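PDB 3R0A: putative transcriptional regulator from Methanosarcina mazei, which probably binds DNA through a winged-helix-like domain and acts as a dimeric transcriptional regulator. Local coordinates for residues 98-101 with 102-106. Residues are numbered along the deposited sequence; the frame is centred on the assembly and turned at random.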
# COMPACT_ATOMS: atom_id res chain seq x y z
N ASN B 98 -0.79 -5.94 15.36
CA ASN B 98 0.21 -6.77 14.72
C ASN B 98 -0.38 -7.63 13.60
O ASN B 98 0.29 -7.90 12.61
CB ASN B 98 0.98 -7.64 15.74
CG ASN B 98 1.69 -6.83 16.83
OD1 ASN B 98 1.73 -5.57 16.82
ND2 ASN B 98 2.26 -7.55 17.79
N ILE B 99 -1.64 -8.05 13.75
CA ILE B 99 -2.30 -8.92 12.75
C ILE B 99 -2.49 -8.12 11.48
O ILE B 99 -2.13 -8.55 10.39
CB ILE B 99 -3.72 -9.42 13.17
CG1 ILE B 99 -3.73 -10.05 14.57
CG2 ILE B 99 -4.34 -10.34 12.07
CD1 ILE B 99 -3.10 -11.44 14.68
N ILE B 100 -3.09 -6.96 11.65
CA ILE B 100 -3.36 -6.04 10.57
C ILE B 100 -2.06 -5.57 9.85
O ILE B 100 -2.02 -5.55 8.60
CB ILE B 100 -4.25 -4.87 11.08
CG1 ILE B 100 -5.66 -5.42 11.38
CG2 ILE B 100 -4.32 -3.72 10.09
CD1 ILE B 100 -6.62 -4.45 12.00
N GLN B 101 -1.02 -5.26 10.61
CA GLN B 101 0.23 -4.75 10.02
C GLN B 101 0.98 -5.81 9.28
O GLN B 101 1.59 -5.53 8.24
CB GLN B 101 1.14 -4.07 11.04
CG GLN B 101 2.28 -3.26 10.38
CD GLN B 101 1.80 -2.11 9.49
OE1 GLN B 101 0.69 -1.57 9.67
NE2 GLN B 101 2.64 -1.73 8.53
N LYS B 102 0.93 -7.03 9.79
CA LYS B 102 1.52 -8.15 9.08
C LYS B 102 0.92 -8.18 7.69
O LYS B 102 1.64 -8.31 6.70
CB LYS B 102 1.27 -9.47 9.82
CG LYS B 102 2.47 -10.44 9.79
CD LYS B 102 3.44 -10.13 10.95
CE LYS B 102 3.26 -11.17 12.10
NZ LYS B 102 3.63 -10.51 13.42
N ILE B 103 -0.39 -8.02 7.64
CA ILE B 103 -1.16 -8.05 6.40
C ILE B 103 -0.89 -6.85 5.44
O ILE B 103 -0.68 -7.05 4.24
CB ILE B 103 -2.67 -8.16 6.71
CG1 ILE B 103 -2.97 -9.50 7.40
CG2 ILE B 103 -3.49 -8.01 5.44
CD1 ILE B 103 -4.35 -9.60 8.05
N VAL B 104 -0.91 -5.64 5.98
CA VAL B 104 -0.46 -4.45 5.23
C VAL B 104 0.99 -4.64 4.75
O VAL B 104 1.31 -4.32 3.63
CB VAL B 104 -0.49 -3.17 6.11
CG1 VAL B 104 0.20 -2.00 5.38
CG2 VAL B 104 -1.93 -2.79 6.48
N GLN B 105 1.85 -5.16 5.61
CA GLN B 105 3.22 -5.36 5.20
C GLN B 105 3.27 -6.24 3.93
O GLN B 105 3.99 -5.91 2.96
CB GLN B 105 4.04 -5.97 6.36
CG GLN B 105 5.54 -6.06 6.11
CD GLN B 105 6.09 -4.76 5.55
OE1 GLN B 105 5.80 -3.69 6.10
NE2 GLN B 105 6.84 -4.84 4.43
N SER B 106 2.52 -7.35 3.94
CA SER B 106 2.53 -8.30 2.80
C SER B 106 2.00 -7.67 1.53
O SER B 106 2.45 -8.02 0.44
CB SER B 106 1.82 -9.62 3.11
OG SER B 106 0.41 -9.49 3.04
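I99 and I103 run next to each other one turn apart on helix 93-119, with CG2 of I99 4.1 Å from CD1 of I103. In I103 the branch carrying CD1 is set anti to the carbonyl carbon (chi1 -65°), which lays CG1 and CD1 back along the helix over the carbonyl oxygen of I99; CG1 comes within 3.2 Å of that O. Both isoleucines also pack against L22 of helix 14-22, so this side of the long helix is closed by the same subunit.

A second apolar strip, I100 and V104, is buried. Their own methyls barely meet, CG2 to CG2 at 4.4 Å; I100 packs on L115 and V104 on A108 of the second subunit, and I100 also touches L22 of helix 14-22. Beneath them runs the straightest of the four backbone bonds that join the two turns, V104 N to I100 O at 2.8 Å and 171°.

Q101 bends at chi2 (61°) and lies at a slant across V104, its NE2 4.0 Å from CG1, a van der Waals contact. Q105 makes a polar link to the second subunit: its OE1 is hydrogen-bonded to NE2 of Q105 there, and its own NE2 is bonded to D109.

The solvent side is looser. K102 rests its CB near the O of N98, at 3.3 Å, before its chain turns outward; further along, S106 OG donates to I103 O at 2.9 Å, adding a side-chain donor to a helix carbonyl.

The chemistry implies a helix that serves two neighbours: I99 and I103 face helix 14-22, V104 faces the second subunit, and I100 sits at the seam touching both, while the Q105 amide is held at OE1 by Q105 of the second subunit and at NE2 by D109 of its own chain.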